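FAD-binding oxidoreductase (Gulosibacter chungangensis, PDB 7PBG) uses a covalently bound FAD to oxidise 4-ethylphenol and related 4-alkylphenols, dehydrogenating the alkyl side chain to 4-vinylphenol-type products. Local coordinates at the flavin-adenine dinucleotide site and the interface of chains A and B. Coordinates in Å, arbitrary orientation; residue numbers count along the deposited sequence, not the author numbering. Chains: chain A/B, FAD-binding oxidoreductase.

Contact 1 is the FAD site of chain A, and contact 2 is a patch where chain A meets chain B; the centres of their C-alpha atoms lie about 26 Å apart. No residue belongs to both. The cofactor is bound by residues from strand 81-84, helix 158-163, strand 226-234 and several loops, and the residues that bind it here all come from chain A. Contact 2 joins strand 191-193 and the 3-10 helix 195-198 of chain A to the segment around helix 492-508 of chain B. Two-fold symmetry repeats contact 2 with the chains exchanged, and each copy has its own flavin site.

Contact 1: the flavin-adenine dinucleotide site. Residues chain A 82-90, 151-153, 157, 160-161, 163-164, 167, 169, 227-228, 395, 397, 477. With FAD (flavin-adenine dinucleotide), chain C.
A:His395 holds CG in the crowded position between its backbone N and carbonyl carbon (chi1 58°), A:Asn161 sets CG anti to the backbone N (chi1 179°), and A:Arg477 runs extended, CG also anti to N; together they fix the flavin end of FAD. The first tethers it covalently: imidazole NE2 of A:His395 is bonded to the flavin 8-methyl carbon C8M at 1.4 Å. A:Phe397 caps one face of that imidazole, CZ over its centre, and stands edge-to-face against the flavin benzenoid ring.

At the pyrimidine end, O2 accepts from the A:Val167 backbone N and from amide ND2 of A:Asn161 (3.0 Å to ND2), while N3 donates to A:Val167 O at 2.8 Å in the carbonyl plane. The A:Tyr169 hydroxyl OH gives its hydrogen to O4 at 2.6 Å, with O4 in the plane of the phenol ring. A:Asn161 ND2 also donates to the ribityl hydroxyl O4', nearly straight at 167°, so an alanine here would probably loosen the flavin carbonyl and the ribityl chain together. Guanidinium NH2 of A:Arg477 lies 2.7 Å from the ribityl O3', and A:Glu164 OE2, in a salt bridge with NE and also accepting from A:Asn89 ND2, positions that arginine. The A:Arg477 guanidinium also brings NH1 to 3.2 Å from flavin O2, and its charge there may stabilise negative charge on a reduced flavin.

Backbone N-H groups of A:Gly86 and A:Gly87 grip pyrophosphate O2A; those of A:Arg88 and A:Ser157 hold O1P and O2P. The adenine lies between A:Met163 and the A:Phe84 backbone, while A:Cys228 N reads N1A. These features fit the PCMH-type FAD-binding fold. Methyl CE of A:Met163, brought over the six-membered adenine ring by bends at chi2 and chi3, sits 3.7 Å from its centroid.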
# COMPACT_ATOMS: atom_id res chain seq x y z
N HIS A 82 -13.21 -20.63 10.19
CA HIS A 82 -11.88 -20.30 9.60
C HIS A 82 -12.05 -20.51 8.13
O HIS A 82 -12.35 -21.67 7.69
CB HIS A 82 -10.75 -21.14 10.22
CG HIS A 82 -9.43 -20.94 9.55
ND1 HIS A 82 -8.97 -19.66 9.19
CD2 HIS A 82 -8.48 -21.83 9.19
CE1 HIS A 82 -7.77 -19.79 8.66
NE2 HIS A 82 -7.45 -21.13 8.62
N ALA A 83 -11.93 -19.41 7.38
CA ALA A 83 -12.07 -19.39 5.93
C ALA A 83 -10.68 -19.24 5.30
O ALA A 83 -9.85 -18.42 5.75
CB ALA A 83 -12.97 -18.26 5.54
N PHE A 84 -10.46 -19.97 4.23
CA PHE A 84 -9.18 -19.89 3.50
C PHE A 84 -9.47 -20.23 2.06
O PHE A 84 -10.54 -20.74 1.73
CB PHE A 84 -8.15 -20.84 4.12
CG PHE A 84 -8.64 -22.24 4.40
CD1 PHE A 84 -8.69 -23.23 3.41
CD2 PHE A 84 -9.12 -22.56 5.66
CE1 PHE A 84 -9.19 -24.49 3.70
CE2 PHE A 84 -9.62 -23.82 5.93
CZ PHE A 84 -9.65 -24.78 4.96
N SER A 85 -8.51 -19.90 1.23
CA SER A 85 -8.61 -20.06 -0.22
C SER A 85 -8.17 -21.45 -0.65
O SER A 85 -9.02 -22.19 -1.19
CB SER A 85 -7.84 -18.96 -0.88
OG SER A 85 -8.44 -17.73 -0.58
N GLY A 86 -6.87 -21.74 -0.55
CA GLY A 86 -6.29 -23.04 -0.88
C GLY A 86 -6.06 -23.88 0.37
O GLY A 86 -6.11 -25.13 0.25
N GLY A 87 -5.82 -23.24 1.50
CA GLY A 87 -5.52 -23.96 2.76
C GLY A 87 -4.15 -24.63 2.76
O GLY A 87 -3.97 -25.62 3.47
N ARG A 88 -3.23 -24.17 1.92
CA ARG A 88 -1.85 -24.71 1.86
C ARG A 88 -0.85 -23.76 2.52
O ARG A 88 0.30 -23.69 2.04
CB ARG A 88 -1.53 -25.08 0.40
CG ARG A 88 -2.49 -26.11 -0.16
CD ARG A 88 -2.25 -26.48 -1.60
NE ARG A 88 -3.27 -27.41 -2.06
CZ ARG A 88 -4.51 -27.09 -2.45
NH1 ARG A 88 -4.91 -25.83 -2.53
NH2 ARG A 88 -5.35 -28.05 -2.79
N ASN A 89 -1.23 -23.15 3.64
CA ASN A 89 -0.35 -22.19 4.37
C ASN A 89 0.69 -22.99 5.18
O ASN A 89 0.81 -22.76 6.39
CB ASN A 89 -1.20 -21.23 5.17
CG ASN A 89 -0.49 -19.95 5.55
OD1 ASN A 89 0.45 -19.51 4.85
ND2 ASN A 89 -0.91 -19.35 6.65
N LEU A 90 1.43 -23.88 4.52
CA LEU A 90 2.44 -24.74 5.14
C LEU A 90 3.49 -23.86 5.81
O LEU A 90 3.96 -22.88 5.17
CB LEU A 90 3.09 -25.63 4.09
CG LEU A 90 2.15 -26.66 3.48
CD1 LEU A 90 2.91 -27.39 2.41
CD2 LEU A 90 1.58 -27.62 4.52
N ALA A 151 4.71 -17.27 -5.68
CA ALA A 151 5.51 -17.79 -4.56
C ALA A 151 6.21 -19.08 -5.02
O ALA A 151 6.09 -19.49 -6.24
CB ALA A 151 4.57 -18.04 -3.38
N GLU A 152 6.93 -19.73 -4.12
CA GLU A 152 7.84 -20.85 -4.45
C GLU A 152 7.04 -22.08 -4.89
O GLU A 152 7.57 -22.83 -5.72
CB GLU A 152 8.77 -21.17 -3.28
CG GLU A 152 9.92 -20.19 -3.23
CD GLU A 152 11.24 -20.62 -2.64
OE1 GLU A 152 11.51 -21.85 -2.51
OE2 GLU A 152 12.03 -19.72 -2.37
N LEU A 153 5.82 -22.25 -4.40
CA LEU A 153 5.06 -23.48 -4.73
C LEU A 153 3.84 -23.15 -5.59
O LEU A 153 3.04 -22.30 -5.20
CB LEU A 153 4.70 -24.16 -3.40
CG LEU A 153 5.91 -24.57 -2.57
CD1 LEU A 153 5.47 -25.02 -1.17
CD2 LEU A 153 6.67 -25.67 -3.27
N SER A 157 -2.45 -20.26 -3.46
CA SER A 157 -3.59 -19.43 -3.91
C SER A 157 -3.18 -17.97 -4.16
O SER A 157 -2.55 -17.32 -3.26
CB SER A 157 -4.73 -19.48 -2.90
OG SER A 157 -5.65 -18.44 -3.15
N GLY A 160 -5.08 -16.28 -1.43
CA GLY A 160 -4.72 -16.71 -0.07
C GLY A 160 -3.34 -16.24 0.32
O GLY A 160 -3.12 -15.74 1.43
N ASN A 161 -2.37 -16.32 -0.60
CA ASN A 161 -1.00 -15.87 -0.31
C ASN A 161 -1.06 -14.37 0.01
O ASN A 161 -0.40 -13.92 0.95
CB ASN A 161 -0.11 -16.21 -1.50
CG ASN A 161 1.30 -15.76 -1.27
OD1 ASN A 161 1.63 -14.57 -1.46
ND2 ASN A 161 2.13 -16.70 -0.86
N MET A 163 -3.45 -12.60 1.22
CA MET A 163 -4.09 -12.31 2.53
C MET A 163 -3.10 -12.54 3.68
O MET A 163 -3.36 -12.04 4.80
CB MET A 163 -5.31 -13.18 2.80
CG MET A 163 -6.32 -13.23 1.72
SD MET A 163 -7.39 -11.82 1.73
CE MET A 163 -8.35 -11.96 3.25
N GLU A 164 -1.99 -13.26 3.45
CA GLU A 164 -0.91 -13.46 4.45
C GLU A 164 0.23 -12.46 4.26
O GLU A 164 1.25 -12.62 4.92
CB GLU A 164 -0.35 -14.88 4.34
CG GLU A 164 -1.22 -15.87 5.08
CD GLU A 164 -1.01 -15.82 6.59
OE1 GLU A 164 -1.91 -15.27 7.30
OE2 GLU A 164 0.03 -16.37 7.08
N VAL A 167 4.77 -13.31 -0.61
CA VAL A 167 5.72 -12.69 -1.57
C VAL A 167 6.16 -13.70 -2.60
O VAL A 167 6.19 -14.92 -2.35
CB VAL A 167 6.96 -12.09 -0.89
CG1 VAL A 167 6.56 -11.00 0.08
CG2 VAL A 167 7.80 -13.16 -0.21
N TYR A 169 9.04 -13.21 -6.30
CA TYR A 169 10.47 -12.97 -6.60
C TYR A 169 10.62 -12.08 -7.83
O TYR A 169 11.80 -11.90 -8.23
CB TYR A 169 11.20 -14.30 -6.78
CG TYR A 169 11.09 -15.09 -5.51
CD1 TYR A 169 11.88 -14.75 -4.43
CD2 TYR A 169 10.05 -15.96 -5.31
CE1 TYR A 169 11.70 -15.35 -3.19
CE2 TYR A 169 9.83 -16.53 -4.08
CZ TYR A 169 10.68 -16.25 -3.02
OH TYR A 169 10.50 -16.80 -1.78
N ILE A 227 -14.28 -12.43 4.98
CA ILE A 227 -14.01 -13.56 4.06
C ILE A 227 -13.98 -13.04 2.62
O ILE A 227 -14.99 -12.57 2.10
CB ILE A 227 -15.00 -14.70 4.30
CG1 ILE A 227 -15.02 -15.11 5.76
CG2 ILE A 227 -14.73 -15.84 3.33
CD1 ILE A 227 -16.11 -16.13 6.09
N CYS A 228 -12.83 -13.10 1.96
CA CYS A 228 -12.66 -12.59 0.60
C CYS A 228 -13.19 -13.62 -0.43
O CYS A 228 -12.91 -14.82 -0.30
CB CYS A 228 -11.21 -12.34 0.33
SG CYS A 228 -10.97 -11.55 -1.28
N HIS A 395 8.36 -27.84 7.62
CA HIS A 395 8.93 -26.58 8.15
C HIS A 395 7.96 -25.83 9.03
O HIS A 395 6.78 -26.21 9.13
CB HIS A 395 9.51 -25.78 6.96
CG HIS A 395 8.51 -25.48 5.91
ND1 HIS A 395 7.30 -24.88 6.15
CD2 HIS A 395 8.59 -25.65 4.58
CE1 HIS A 395 6.63 -24.81 5.02
NE2 HIS A 395 7.43 -25.18 4.03
N PHE A 397 8.16 -21.64 10.12
CA PHE A 397 9.00 -20.48 9.74
C PHE A 397 9.28 -19.59 10.96
O PHE A 397 8.37 -19.29 11.72
CB PHE A 397 8.34 -19.65 8.64
CG PHE A 397 8.41 -20.31 7.30
CD1 PHE A 397 9.61 -20.36 6.59
CD2 PHE A 397 7.28 -20.84 6.72
CE1 PHE A 397 9.68 -21.02 5.37
CE2 PHE A 397 7.34 -21.47 5.49
CZ PHE A 397 8.55 -21.53 4.80
N ARG A 477 4.89 -12.68 10.27
CA ARG A 477 4.03 -13.79 9.78
C ARG A 477 4.37 -14.98 10.66
O ARG A 477 5.54 -15.24 10.88
CB ARG A 477 4.32 -14.06 8.31
CG ARG A 477 3.29 -14.95 7.64
CD ARG A 477 3.55 -15.16 6.20
NE ARG A 477 2.68 -16.14 5.59
CZ ARG A 477 2.80 -16.51 4.34
NH1 ARG A 477 3.73 -15.94 3.59
NH2 ARG A 477 2.01 -17.41 3.83
PA FAD C . -4.40 -20.04 2.28
O1A FAD C . -3.97 -21.14 3.19
O2A FAD C . -5.64 -20.24 1.44
O5B FAD C . -4.61 -18.75 3.14
C5B FAD C . -3.68 -18.35 4.14
C4B FAD C . -4.44 -17.57 5.19
O4B FAD C . -4.98 -16.34 4.63
C3B FAD C . -5.67 -18.27 5.80
O3B FAD C . -5.29 -19.17 6.84
C2B FAD C . -6.55 -17.09 6.22
O2B FAD C . -6.09 -16.59 7.46
C1B FAD C . -6.30 -16.11 5.08
N9A FAD C . -7.19 -16.25 3.96
C8A FAD C . -6.92 -16.90 2.80
N7A FAD C . -7.91 -16.85 1.96
C5A FAD C . -8.91 -16.17 2.62
C6A FAD C . -10.19 -15.76 2.23
N6A FAD C . -10.73 -16.07 1.04
N1A FAD C . -10.92 -15.08 3.14
C2A FAD C . -10.36 -14.78 4.34
N3A FAD C . -9.16 -15.09 4.80
C4A FAD C . -8.48 -15.80 3.88
N1 FAD C . 5.13 -18.12 1.16
C2 FAD C . 5.38 -17.02 0.47
O2 FAD C . 4.63 -16.01 0.57
N3 FAD C . 6.38 -16.96 -0.43
C4 FAD C . 7.26 -17.99 -0.62
O4 FAD C . 8.12 -17.90 -1.51
C4X FAD C . 7.07 -19.14 0.12
N5 FAD C . 7.92 -20.12 -0.05
C5X FAD C . 7.71 -21.26 0.68
C6 FAD C . 8.59 -22.33 0.49
C7 FAD C . 8.42 -23.54 1.15
C7M FAD C . 9.39 -24.67 0.90
C8 FAD C . 7.31 -23.68 2.01
C8M FAD C . 7.08 -24.97 2.74
C9 FAD C . 6.45 -22.62 2.23
C9A FAD C . 6.61 -21.39 1.56
N10 FAD C . 5.73 -20.33 1.71
C10 FAD C . 5.93 -19.16 0.98
C1' FAD C . 4.51 -20.42 2.56
C2' FAD C . 3.28 -20.94 1.79
O2' FAD C . 3.63 -22.07 0.93
C3' FAD C . 2.60 -19.90 0.87
O3' FAD C . 2.52 -18.66 1.51
C4' FAD C . 1.20 -20.29 0.36
O4' FAD C . 0.92 -19.59 -0.86
C5' FAD C . 0.15 -19.99 1.39
O5' FAD C . -0.95 -20.90 1.31
P FAD C . -2.24 -20.57 0.42
O1P FAD C . -2.95 -21.86 0.14
O2P FAD C . -1.76 -19.76 -0.74
O3P FAD C . -3.14 -19.65 1.36
O HOH W 1 -4.43 -14.40 6.96
O HOH W 2 -3.42 -23.35 -2.15
O HOH W 3 2.39 -24.51 0.43

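Contact 2: the interface of chains A and B. Residues chain A 191-195, 197-200; chain B 489-492, 496-497.
Two hydrogen bonds grip the side-chain amide nitrogen NE2 of B:Gln497, both donated to backbone carbonyls of chain A. It reaches A:Gly195 O at 2.7 Å, with the acceptor 3° from the amide plane, and A:Arg193 O at 3.0 Å. NE2 lies in the plane of both carbonyls, on a lone pair of A:Gly195 O. The glutamine chain is extended beyond CG, carrying the amide tip to the point where strand 191-193 ends and the 3-10 helix 195-198 begins.

A third polar link is made at the start of helix 492-508, where B:Phe492 N donates to A:Gly198 O at 3.0 Å, 163° at the hydrogen. The B:Phe492 side chain, CG anti to its backbone N, lies beneath the extended A:Arg193. Methylene CD of the arginine stands over the phenyl face, displaced toward the rim, 3.7 Å from the ring centroid. Guanidinium and phenyl planes are 10° apart, so the arginine runs across the ring nearly flat. One turn further along the helix, B:Ile496 packs CG2 against A:Leu192 CA at 3.8 Å, the two side chains crossing at about a right angle.

At the other margin, A:Leu199 places CD1 over the centre of the B:Tyr490 ring, 4.2 Å above its plane, and lies alongside B:Thr489. With its two-fold twin, this patch joins the two copies of the deposited dimer and may help hold a homodimer in solution.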
# COMPACT_ATOMS: atom_id res chain seq x y z
N VAL A 191 -22.01 -8.02 2.31
CA VAL A 191 -20.95 -8.02 1.27
C VAL A 191 -20.41 -6.59 1.17
O VAL A 191 -21.22 -5.63 0.97
CB VAL A 191 -21.40 -8.54 -0.10
CG1 VAL A 191 -20.26 -8.47 -1.09
CG2 VAL A 191 -21.91 -9.97 -0.03
N LEU A 192 -19.09 -6.49 1.22
CA LEU A 192 -18.35 -5.22 1.05
C LEU A 192 -17.51 -5.35 -0.22
O LEU A 192 -16.84 -6.38 -0.40
CB LEU A 192 -17.45 -5.03 2.26
CG LEU A 192 -16.31 -4.02 2.10
CD1 LEU A 192 -16.91 -2.62 2.14
CD2 LEU A 192 -15.27 -4.15 3.22
N ARG A 193 -17.50 -4.33 -1.05
CA ARG A 193 -16.55 -4.20 -2.17
C ARG A 193 -15.65 -3.01 -1.85
O ARG A 193 -16.16 -1.86 -1.67
CB ARG A 193 -17.31 -4.09 -3.48
CG ARG A 193 -17.99 -5.40 -3.90
CD ARG A 193 -18.64 -5.29 -5.22
NE ARG A 193 -18.99 -6.62 -5.72
CZ ARG A 193 -19.35 -6.89 -6.97
NH1 ARG A 193 -19.44 -5.93 -7.89
NH2 ARG A 193 -19.57 -8.16 -7.30
N THR A 194 -14.34 -3.27 -1.80
CA THR A 194 -13.35 -2.27 -1.32
C THR A 194 -13.12 -1.27 -2.46
O THR A 194 -13.35 -1.61 -3.66
CB THR A 194 -12.05 -2.90 -0.86
OG1 THR A 194 -11.47 -3.56 -1.98
CG2 THR A 194 -12.29 -3.83 0.30
N GLY A 195 -12.74 -0.09 -2.09
CA GLY A 195 -12.24 0.91 -3.04
C GLY A 195 -13.31 1.32 -4.03
O GLY A 195 -14.48 1.58 -3.64
N GLY A 197 -14.87 -0.46 -6.08
CA GLY A 197 -15.96 -1.46 -6.18
C GLY A 197 -17.20 -1.03 -5.40
O GLY A 197 -18.28 -1.53 -5.70
N GLY A 198 -17.04 -0.05 -4.51
CA GLY A 198 -18.15 0.59 -3.78
C GLY A 198 -19.04 1.43 -4.69
O GLY A 198 -20.18 1.76 -4.32
N LEU A 199 -18.52 1.85 -5.85
CA LEU A 199 -19.21 2.81 -6.75
C LEU A 199 -19.81 2.05 -7.92
O LEU A 199 -19.07 1.60 -8.79
CB LEU A 199 -18.24 3.86 -7.26
CG LEU A 199 -19.00 5.01 -7.91
CD1 LEU A 199 -18.76 6.33 -7.21
CD2 LEU A 199 -18.63 5.11 -9.34
N PRO A 200 -21.14 1.91 -7.99
CA PRO A 200 -21.74 1.10 -9.06
C PRO A 200 -21.34 1.66 -10.42
O PRO A 200 -21.27 2.87 -10.66
CB PRO A 200 -23.24 1.23 -8.81
CG PRO A 200 -23.31 1.49 -7.34
CD PRO A 200 -22.16 2.43 -7.05
N THR B 489 -22.21 8.44 -3.17
CA THR B 489 -22.04 7.79 -4.49
C THR B 489 -21.46 6.37 -4.33
O THR B 489 -21.68 5.53 -5.28
CB THR B 489 -21.17 8.62 -5.44
OG1 THR B 489 -19.82 8.68 -4.99
CG2 THR B 489 -21.72 10.01 -5.66
N TYR B 490 -20.73 6.07 -3.25
CA TYR B 490 -20.18 4.70 -2.98
C TYR B 490 -21.33 3.85 -2.41
O TYR B 490 -21.23 3.36 -1.27
CB TYR B 490 -18.94 4.76 -2.07
CG TYR B 490 -17.79 5.41 -2.78
CD1 TYR B 490 -16.89 4.64 -3.49
CD2 TYR B 490 -17.61 6.81 -2.78
CE1 TYR B 490 -15.87 5.22 -4.22
CE2 TYR B 490 -16.58 7.39 -3.50
CZ TYR B 490 -15.69 6.59 -4.21
OH TYR B 490 -14.65 7.14 -4.91
N SER B 491 -22.39 3.67 -3.21
CA SER B 491 -23.71 3.20 -2.70
C SER B 491 -23.79 1.66 -2.64
O SER B 491 -24.79 1.15 -2.12
CB SER B 491 -24.82 3.78 -3.55
OG SER B 491 -24.71 3.26 -4.88
N PHE B 492 -22.81 0.93 -3.16
CA PHE B 492 -22.87 -0.56 -3.21
C PHE B 492 -23.39 -1.12 -1.88
O PHE B 492 -22.88 -0.78 -0.79
CB PHE B 492 -21.52 -1.20 -3.55
CG PHE B 492 -21.62 -2.70 -3.62
CD1 PHE B 492 -22.18 -3.30 -4.75
CD2 PHE B 492 -21.23 -3.51 -2.56
CE1 PHE B 492 -22.27 -4.69 -4.81
CE2 PHE B 492 -21.32 -4.88 -2.63
CZ PHE B 492 -21.91 -5.46 -3.72
N ILE B 496 -22.44 0.01 2.25
CA ILE B 496 -21.68 -0.84 3.20
C ILE B 496 -20.31 -0.21 3.51
O ILE B 496 -19.82 -0.39 4.59
CB ILE B 496 -21.58 -2.28 2.70
CG1 ILE B 496 -20.93 -3.18 3.75
CG2 ILE B 496 -20.86 -2.33 1.36
CD1 ILE B 496 -21.65 -3.16 5.10
N GLN B 497 -19.70 0.51 2.58
CA GLN B 497 -18.39 1.13 2.87
C GLN B 497 -18.58 2.16 3.99
O GLN B 497 -17.81 2.13 4.96
CB GLN B 497 -17.81 1.86 1.65
CG GLN B 497 -16.81 1.06 0.88
CD GLN B 497 -16.28 1.81 -0.32
OE1 GLN B 497 -16.32 3.05 -0.41
NE2 GLN B 497 -15.75 1.08 -1.27